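Local coordinates for protein yahD a copper inducible hydrolase (Lactococcus lactis subsp. lactis, PDB 3OG9) that is a copper-inducible member of the alpha/beta hydrolase family, probably hydrolyses a substrate, and binds D-malate in its pocket, at residues M104-S110 with F127-F133; K150-L154 with A200-W204. All blocks are in the same frame, centred on the assembly; numbering follows the deposited sequence.

Interaction 1: residues M104-S110 with F127-F133; sequences MIAIGYS and FDKIIAF. With MLT (D-malate), chain C.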
ATOM      1  N   MET A 104       4.346   4.865  11.112  1.00 10.91           N
ATOM      2  CA  MET A 104       3.517   5.005   9.930  1.00 10.71           C
ATOM      3  C   MET A 104       2.654   3.775   9.597  1.00  8.28           C
ATOM      4  O   MET A 104       3.097   2.613   9.659  1.00  7.68           O
ATOM      5  CB  MET A 104       4.412   5.398   8.750  1.00 10.41           C
ATOM      6  CG  MET A 104       3.728   6.159   7.668  1.00 13.18           C
ATOM      7  SD  MET A 104       5.000   7.042   6.675  1.00 16.02           S
ATOM      8  CE  MET A 104       5.046   8.694   7.359  1.00 13.99           C
ATOM      9  N   ILE A 105       1.403   4.065   9.245  1.00  7.31           N
ATOM     10  CA  ILE A 105       0.445   3.055   8.813  1.00  7.00           C
ATOM     11  C   ILE A 105       0.214   3.334   7.332  1.00  6.33           C
ATOM     12  O   ILE A 105      -0.304   4.380   6.983  1.00  5.80           O
ATOM     13  CB  ILE A 105      -0.866   3.161   9.559  1.00  6.54           C
ATOM     14  CG1 ILE A 105      -0.669   2.937  11.068  1.00  7.55           C
ATOM     15  CG2 ILE A 105      -1.913   2.133   9.017  1.00  7.97           C
ATOM     16  CD1 ILE A 105      -1.906   3.456  11.857  1.00  9.55           C
ATOM     17  N   ALA A 106       0.641   2.413   6.476  1.00  6.46           N
ATOM     18  CA  ALA A 106       0.391   2.546   5.038  1.00  5.63           C
ATOM     19  C   ALA A 106      -0.979   2.037   4.736  1.00  5.86           C
ATOM     20  O   ALA A 106      -1.365   0.952   5.212  1.00  5.79           O
ATOM     21  CB  ALA A 106       1.428   1.766   4.194  1.00  6.58           C
ATOM     22  N   ILE A 107      -1.715   2.839   3.961  1.00  4.72           N
ATOM     23  CA  ILE A 107      -3.053   2.479   3.472  1.00  4.76           C
ATOM     24  C   ILE A 107      -3.007   2.648   1.963  1.00  4.49           C
ATOM     25  O   ILE A 107      -2.818   3.756   1.462  1.00  4.61           O
ATOM     26  CB  ILE A 107      -4.168   3.382   4.079  1.00  5.09           C
ATOM     27  CG1 ILE A 107      -4.154   3.318   5.630  1.00  4.31           C
ATOM     28  CG2 ILE A 107      -5.552   2.929   3.535  1.00  3.84           C
ATOM     29  CD1 ILE A 107      -5.120   4.293   6.312  1.00  5.93           C
ATOM     30  N   GLY A 108      -3.126   1.542   1.235  1.00  4.82           N
ATOM     31  CA  GLY A 108      -3.018   1.589  -0.215  1.00  5.23           C
ATOM     32  C   GLY A 108      -4.161   0.841  -0.849  1.00  5.31           C
ATOM     33  O   GLY A 108      -4.784  -0.053  -0.232  1.00  5.41           O
ATOM     34  N   TYR A 109      -4.434   1.178  -2.095  1.00  5.97           N
ATOM     35  CA  TYR A 109      -5.453   0.476  -2.853  1.00  6.32           C
ATOM     36  C   TYR A 109      -4.820   0.070  -4.191  1.00  6.18           C
ATOM     37  O   TYR A 109      -4.269   0.920  -4.883  1.00  5.77           O
ATOM     38  CB  TYR A 109      -6.642   1.405  -3.058  1.00  5.99           C
ATOM     39  CG  TYR A 109      -7.709   0.911  -4.025  1.00  9.25           C
ATOM     40  CD1 TYR A 109      -8.003  -0.450  -4.149  1.00  7.69           C
ATOM     41  CD2 TYR A 109      -8.422   1.822  -4.808  1.00  8.91           C
ATOM     42  CE1 TYR A 109      -8.994  -0.898  -5.033  1.00  8.63           C
ATOM     43  CE2 TYR A 109      -9.413   1.391  -5.690  1.00  9.99           C
ATOM     44  CZ  TYR A 109      -9.676   0.036  -5.808  1.00 11.92           C
ATOM     45  OH  TYR A 109     -10.654  -0.378  -6.688  1.00 12.80           O
ATOM     46  N   SER A 110      -4.883  -1.222  -4.518  1.00  6.00           N
ATOM     47  CA  SER A 110      -4.404  -1.738  -5.825  1.00  7.54           C
ATOM     48  C   SER A 110      -2.938  -1.354  -6.108  1.00  6.41           C
ATOM     49  O   SER A 110      -2.056  -1.677  -5.316  1.00  6.03           O
ATOM     50  CB  SER A 110      -5.363  -1.256  -6.919  1.00  6.73           C
ATOM     51  OG  SER A 110      -5.254  -2.060  -8.091  1.00 13.85           O
ATOM     52  N   PHE A 127       7.448   0.514   7.978  1.00 11.39           N
ATOM     53  CA  PHE A 127       6.070   0.822   8.414  1.00 10.60           C
ATOM     54  C   PHE A 127       5.727   0.057   9.700  1.00  9.27           C
ATOM     55  O   PHE A 127       6.166  -1.086   9.905  1.00 10.30           O
ATOM     56  CB  PHE A 127       5.023   0.403   7.366  1.00 10.37           C
ATOM     57  CG  PHE A 127       5.106   1.139   6.049  1.00 10.73           C
ATOM     58  CD1 PHE A 127       4.895   2.512   5.984  1.00 11.24           C
ATOM     59  CD2 PHE A 127       5.339   0.426   4.871  1.00 10.88           C
ATOM     60  CE1 PHE A 127       4.946   3.189   4.749  1.00 12.15           C
ATOM     61  CE2 PHE A 127       5.389   1.072   3.647  1.00 10.65           C
ATOM     62  CZ  PHE A 127       5.199   2.459   3.583  1.00 10.46           C
ATOM     63  N   ASP A 128       4.895   0.663  10.534  1.00  9.33           N
ATOM     64  CA  ASP A 128       4.397  -0.041  11.710  1.00  9.77           C
ATOM     65  C   ASP A 128       3.329  -1.078  11.322  1.00  8.66           C
ATOM     66  O   ASP A 128       3.335  -2.216  11.826  1.00  7.24           O
ATOM     67  CB  ASP A 128       3.838   0.945  12.732  1.00  9.12           C
ATOM     68  CG  ASP A 128       3.365   0.242  13.990  1.00 14.67           C
ATOM     69  OD1 ASP A 128       4.190  -0.482  14.588  1.00 13.95           O
ATOM     70  OD2 ASP A 128       2.177   0.385  14.354  1.00 17.07           O
ATOM     71  N   LYS A 129       2.412  -0.664  10.434  1.00  6.98           N
ATOM     72  CA  LYS A 129       1.317  -1.527   9.941  1.00  7.46           C
ATOM     73  C   LYS A 129       1.037  -1.215   8.483  1.00  7.45           C
ATOM     74  O   LYS A 129       1.409  -0.137   8.001  1.00  7.11           O
ATOM     75  CB  LYS A 129       0.017  -1.229  10.673  1.00  7.87           C
ATOM     76  CG  LYS A 129       0.034  -1.528  12.115  1.00 10.61           C
ATOM     77  CD  LYS A 129      -1.284  -1.245  12.736  1.00 13.46           C
ATOM     78  CE  LYS A 129      -1.230  -1.690  14.158  1.00 15.70           C
ATOM     79  NZ  LYS A 129      -0.249  -0.907  14.974  1.00 19.20           N
ATOM     80  N   ILE A 130       0.378  -2.157   7.792  1.00  7.23           N
ATOM     81  CA  ILE A 130      -0.090  -1.936   6.418  1.00  6.76           C
ATOM     82  C   ILE A 130      -1.538  -2.388   6.285  1.00  6.64           C
ATOM     83  O   ILE A 130      -1.920  -3.437   6.783  1.00  6.52           O
ATOM     84  CB  ILE A 130       0.778  -2.731   5.400  1.00  7.22           C
ATOM     85  CG1 ILE A 130       2.206  -2.177   5.377  1.00  7.94           C
ATOM     86  CG2 ILE A 130       0.175  -2.658   3.951  1.00  7.51           C
ATOM     87  CD1 ILE A 130       3.054  -2.732   4.240  1.00  9.33           C
ATOM     88  N   ILE A 131      -2.342  -1.566   5.623  1.00  6.52           N
ATOM     89  CA  ILE A 131      -3.684  -1.923   5.216  1.00  5.59           C
ATOM     90  C   ILE A 131      -3.621  -1.890   3.698  1.00  6.03           C
ATOM     91  O   ILE A 131      -3.445  -0.811   3.096  1.00  5.40           O
ATOM     92  CB  ILE A 131      -4.708  -0.890   5.764  1.00  6.61           C
ATOM     93  CG1 ILE A 131      -4.751  -1.007   7.296  1.00  7.99           C
ATOM     94  CG2 ILE A 131      -6.144  -1.125   5.171  1.00  6.70           C
ATOM     95  CD1 ILE A 131      -5.571   0.026   8.035  1.00  5.70           C
ATOM     96  N   ALA A 132      -3.738  -3.070   3.075  1.00  5.33           N
ATOM     97  CA  ALA A 132      -3.613  -3.179   1.599  1.00  5.11           C
ATOM     98  C   ALA A 132      -4.927  -3.655   1.015  1.00  4.92           C
ATOM     99  O   ALA A 132      -5.285  -4.806   1.211  1.00  7.08           O
ATOM    100  CB  ALA A 132      -2.524  -4.180   1.227  1.00  3.53           C
ATOM    101  N   PHE A 133      -5.647  -2.786   0.313  1.00  5.25           N
ATOM    102  CA  PHE A 133      -6.879  -3.202  -0.367  1.00  5.36           C
ATOM    103  C   PHE A 133      -6.600  -3.696  -1.764  1.00  5.64           C
ATOM    104  O   PHE A 133      -6.053  -2.957  -2.596  1.00  5.21           O
ATOM    105  CB  PHE A 133      -7.897  -2.070  -0.418  1.00  4.27           C
ATOM    106  CG  PHE A 133      -8.298  -1.534   0.948  1.00  5.94           C
ATOM    107  CD1 PHE A 133      -9.064  -2.301   1.824  1.00  7.14           C
ATOM    108  CD2 PHE A 133      -7.934  -0.238   1.342  1.00  4.00           C
ATOM    109  CE1 PHE A 133      -9.445  -1.786   3.103  1.00  6.32           C
ATOM    110  CE2 PHE A 133      -8.315   0.279   2.614  1.00  4.24           C
ATOM    111  CZ  PHE A 133      -9.062  -0.489   3.480  1.00  5.18           C
TER
HETATM  112  C1  MLT C 500      -0.271  -2.946 -10.492  1.00 18.36           C
HETATM  113  O1  MLT C 500       0.216  -2.358 -11.495  1.00 16.02           O
HETATM  114  O2  MLT C 500       0.118  -2.658  -9.334  1.00 13.79           O
HETATM  115  C2  MLT C 500      -1.314  -4.026 -10.676  1.00 21.36           C
HETATM  116  O3  MLT C 500      -1.568  -4.285 -12.046  1.00 24.21           O
HETATM  117  C3  MLT C 500      -2.611  -3.691  -9.939  1.00 22.27           C
HETATM  118  C4  MLT C 500      -3.339  -2.499 -10.513  1.00 25.72           C
HETATM  119  O4  MLT C 500      -4.588  -2.538 -10.511  1.00 28.98           O
HETATM  120  O5  MLT C 500      -2.771  -1.472 -10.970  1.00 22.41           O
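The ring of Phe-127 lies flat against a methyl: Ala-106 CB sits 3.8 Å from the ring centroid of Phe-127 and 8° off its normal, a CH-pi contact over the middle of the face. Met-104 CB comes to the edge of the same ring. Beyond this corner strands 105-109 and 129-133 run parallel as neighbours in the central sheet. Ala-106 uses both backbone groups: its N donates to Lys-129 O, and its O takes Ile-131 N at 2.7 Å in a nearly straight bond. Gly-108 repeats the pattern with Ile-131 O and Phe-133 N. Before the first rung, Asp-128 N reaches Met-104 O at 2.8 Å, while the Lys-129 N bond to that oxygen is weak.

Ile-105, Ile-107, Tyr-109, Lys-129, Ile-131 and Phe-133 share one face, where helix 195-208 packs on Lys-129, Ile-131 and Phe-133. There Ile-107 holds CG1 beside its backbone N (chi1 -57°), which turns its CG2 to 3.9 Å from Phe-133 CE2. The Tyr-109 ring presents its edge to Phe-133 O, which also accepts Ser-110 N at 2.8 Å. Ser-110 follows with a phi of 55°, in the strained turn of a probable nucleophile elbow. Ser-110 OG is hydrogen-bonded to His-191 NE2 and stands 2.6 Å from malate O4. The Ser-110 N bond thus probably steadies the turn presenting this hydroxyl to the ligand.

Interaction 2: residues K150-L154 with A200-W204; sequences KHVFL and AAKKW. Unlike the reference sequence in segment 200-204: Lys-202 (reference Asn).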
ATOM      1  N   LYS A 150       4.879  -7.521  13.253  1.00  9.81           N
ATOM      2  CA  LYS A 150       4.067  -6.606  12.458  1.00  8.56           C
ATOM      3  C   LYS A 150       2.662  -7.138  12.180  1.00  8.31           C
ATOM      4  O   LYS A 150       2.450  -8.359  12.099  1.00  9.17           O
ATOM      5  CB  LYS A 150       4.776  -6.299  11.119  1.00  9.38           C
ATOM      6  CG  LYS A 150       6.200  -5.754  11.285  1.00  7.99           C
ATOM      7  CD  LYS A 150       6.217  -4.402  11.922  1.00  8.26           C
ATOM      8  CE  LYS A 150       7.596  -3.762  11.714  1.00 11.50           C
ATOM      9  NZ  LYS A 150       7.502  -2.405  12.236  1.00 11.04           N
ATOM     10  N   HIS A 151       1.709  -6.215  12.057  1.00  7.37           N
ATOM     11  CA  HIS A 151       0.324  -6.548  11.777  1.00  7.29           C
ATOM     12  C   HIS A 151      -0.058  -5.939  10.438  1.00  5.86           C
ATOM     13  O   HIS A 151       0.280  -4.792  10.138  1.00  6.85           O
ATOM     14  CB  HIS A 151      -0.579  -6.021  12.884  1.00  7.85           C
ATOM     15  CG  HIS A 151      -0.583  -6.889  14.104  1.00 10.81           C
ATOM     16  ND1 HIS A 151      -1.495  -7.906  14.281  1.00 11.76           N
ATOM     17  CD2 HIS A 151       0.211  -6.898  15.202  1.00 10.94           C
ATOM     18  CE1 HIS A 151      -1.259  -8.513  15.431  1.00 13.29           C
ATOM     19  NE2 HIS A 151      -0.220  -7.933  16.000  1.00 10.51           N
ATOM     20  N   VAL A 152      -0.725  -6.729   9.609  1.00  3.71           N
ATOM     21  CA  VAL A 152      -0.997  -6.308   8.239  1.00  4.29           C
ATOM     22  C   VAL A 152      -2.418  -6.764   7.900  1.00  3.88           C
ATOM     23  O   VAL A 152      -2.786  -7.911   8.207  1.00  5.00           O
ATOM     24  CB  VAL A 152       0.025  -6.958   7.233  1.00  3.32           C
ATOM     25  CG1 VAL A 152      -0.447  -6.761   5.768  1.00  3.35           C
ATOM     26  CG2 VAL A 152       1.426  -6.321   7.413  1.00  6.47           C
ATOM     27  N   PHE A 153      -3.203  -5.874   7.301  1.00  3.58           N
ATOM     28  CA  PHE A 153      -4.587  -6.180   6.845  1.00  3.94           C
ATOM     29  C   PHE A 153      -4.586  -6.260   5.314  1.00  3.88           C
ATOM     30  O   PHE A 153      -4.017  -5.362   4.666  1.00  4.05           O
ATOM     31  CB  PHE A 153      -5.517  -5.014   7.266  1.00  3.70           C
ATOM     32  CG  PHE A 153      -6.974  -5.174   6.805  1.00  4.62           C
ATOM     33  CD1 PHE A 153      -7.929  -5.708   7.659  1.00  6.89           C
ATOM     34  CD2 PHE A 153      -7.367  -4.745   5.547  1.00  5.14           C
ATOM     35  CE1 PHE A 153      -9.273  -5.834   7.237  1.00  6.19           C
ATOM     36  CE2 PHE A 153      -8.711  -4.864   5.097  1.00  8.15           C
ATOM     37  CZ  PHE A 153      -9.650  -5.433   5.946  1.00  4.47           C
ATOM     38  N   LEU A 154      -5.174  -7.332   4.750  1.00  4.74           N
ATOM     39  CA  LEU A 154      -5.252  -7.522   3.309  1.00  4.38           C
ATOM     40  C   LEU A 154      -6.661  -7.848   2.924  1.00  5.44           C
ATOM     41  O   LEU A 154      -7.310  -8.690   3.573  1.00  6.71           O
ATOM     42  CB  LEU A 154      -4.384  -8.708   2.834  1.00  4.36           C
ATOM     43  CG  LEU A 154      -2.907  -8.701   3.195  1.00  4.13           C
ATOM     44  CD1 LEU A 154      -2.251 -10.050   2.828  1.00  5.65           C
ATOM     45  CD2 LEU A 154      -2.160  -7.560   2.507  1.00  4.28           C
ATOM     46  N   ALA A 200     -14.177  -2.985   7.735  1.00  6.44           N
ATOM     47  CA  ALA A 200     -13.425  -4.104   8.292  1.00  6.68           C
ATOM     48  C   ALA A 200     -12.023  -3.635   8.726  1.00  6.09           C
ATOM     49  O   ALA A 200     -11.503  -4.011   9.796  1.00  4.96           O
ATOM     50  CB  ALA A 200     -13.338  -5.239   7.293  1.00  6.15           C
ATOM     51  N   ALA A 201     -11.418  -2.780   7.896  1.00  6.06           N
ATOM     52  CA  ALA A 201     -10.072  -2.239   8.199  1.00  5.63           C
ATOM     53  C   ALA A 201     -10.113  -1.279   9.392  1.00  6.01           C
ATOM     54  O   ALA A 201      -9.251  -1.338  10.296  1.00  5.24           O
ATOM     55  CB  ALA A 201      -9.510  -1.542   6.965  1.00  4.98           C
ATOM     56  N   LYS A 202     -11.141  -0.422   9.423  1.00  6.26           N
ATOM     57  CA  LYS A 202     -11.437   0.443  10.580  1.00  6.40           C
ATOM     58  C   LYS A 202     -11.536  -0.366  11.884  1.00  6.02           C
ATOM     59  O   LYS A 202     -10.923  -0.043  12.918  1.00  4.63           O
ATOM     60  CB  LYS A 202     -12.764   1.194  10.326  1.00  7.14           C
ATOM     61  CG  LYS A 202     -13.170   2.208  11.424  1.00  7.64           C
ATOM     62  CD  LYS A 202     -14.496   2.896  11.069  1.00  7.84           C
ATOM     63  CE  LYS A 202     -14.945   3.875  12.185  1.00 12.05           C
ATOM     64  NZ  LYS A 202     -14.008   5.045  12.363  1.00 14.64           N
ATOM     65  N   LYS A 203     -12.306  -1.435  11.835  1.00  7.44           N
ATOM     66  CA  LYS A 203     -12.462  -2.294  13.008  1.00  9.10           C
ATOM     67  C   LYS A 203     -11.144  -2.961  13.391  1.00  8.64           C
ATOM     68  O   LYS A 203     -10.745  -2.991  14.568  1.00  8.57           O
ATOM     69  CB  LYS A 203     -13.554  -3.323  12.749  1.00  9.15           C
ATOM     70  CG  LYS A 203     -13.805  -4.317  13.893  1.00 12.66           C
ATOM     71  CD  LYS A 203     -15.114  -5.071  13.583  1.00 18.33           C
ATOM     72  CE  LYS A 203     -15.107  -6.494  14.081  1.00 23.87           C
ATOM     73  NZ  LYS A 203     -14.545  -6.579  15.453  1.00 24.21           N
ATOM     74  N   TRP A 204     -10.455  -3.497  12.398  1.00  8.80           N
ATOM     75  CA  TRP A 204      -9.150  -4.122  12.619  1.00  8.38           C
ATOM     76  C   TRP A 204      -8.158  -3.147  13.251  1.00  9.28           C
ATOM     77  O   TRP A 204      -7.480  -3.497  14.226  1.00  8.88           O
ATOM     78  CB  TRP A 204      -8.592  -4.629  11.304  1.00  8.19           C
ATOM     79  CG  TRP A 204      -7.202  -5.205  11.379  1.00  6.73           C
ATOM     80  CD1 TRP A 204      -6.861  -6.468  11.762  1.00  7.26           C
ATOM     81  CD2 TRP A 204      -5.980  -4.548  11.017  1.00  7.66           C
ATOM     82  NE1 TRP A 204      -5.499  -6.649  11.654  1.00  8.79           N
ATOM     83  CE2 TRP A 204      -4.929  -5.488  11.200  1.00  7.13           C
ATOM     84  CE3 TRP A 204      -5.664  -3.265  10.557  1.00  6.96           C
ATOM     85  CZ2 TRP A 204      -3.595  -5.182  10.947  1.00  6.46           C
ATOM     86  CZ3 TRP A 204      -4.300  -2.961  10.279  1.00  8.45           C
ATOM     87  CH2 TRP A 204      -3.303  -3.927  10.453  1.00  6.02           C
TER
HETATM   88  O   HOH W   1      -3.184  -8.658  12.180  1.00  7.62           O
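Phe-153 reaches from strand 151-156 to helix 195-208, and its CB makes the first contact, lying over the six-membered ring of Trp-204 at 3.7 Å from the centroid and nearly on its normal. From there CG is anti to the backbone N (chi1 178°), which sends the ring out toward the helix. Phe-153 CD1 passes 3.8 Å from Trp-204 CG; the phenyl and the five-membered ring of the indole meet obliquely, their planes at 53°. Farther out, CE1 meets the N and CA of Ala-201, while CD2 and CE2 meet its CB, a methyl placed over the phenyl face 4.0 Å from the centroid of Phe-153. At the tip, Phe-153 CZ touches Ala-200 CB at 3.9 Å.

In this alpha/beta hydrolase fold, the C-terminal helix packs on one face of the central sheet, and residues 200-204 of it run nearly antiparallel to 151-154, at 166°. Trp-204 reaches the other way, from helix to strand, alongside Phe-153. Trp-204 CZ2 arrives at the backbone, 3.5 Å from Val-152 N, and also meets His-151 CB. Ile-131 of the adjoining strand packs on the indole too. The polar edge is served by water: Trp-204 NE1 donates to a molecule 3.1 Å away that also bonds His-151 ND1. A leucine in place of Trp-204 would probably open a gap beneath Phe-153 CB and leave the water without its indole donor. One turn back, Ala-200 O accepts Trp-204 N.

How the interactions relate
Both contacts are largely buried; the centre of interaction 1 is about 4 Å from the centre of the protein and that of interaction 2 about 12 Å. Both have partly exposed residues at the margin, and in interaction 2 a water bridges there. Strand 129-133 joins them, paired with 105-109 on one side and with 151-156 on the other, where Phe-153 probably makes backbone hydrogen bonds to Ile-130 and Ala-132. Ile-131 CG1 packs 3.6 Å from Trp-204 CZ3, bringing both contacts under the same helix. Their chemistry differs accordingly: strand pairing by successive backbone bonds in 104-110 with 127-133, running up to the ligand site, against aromatic and methyl packing of helix on sheet in interaction 2.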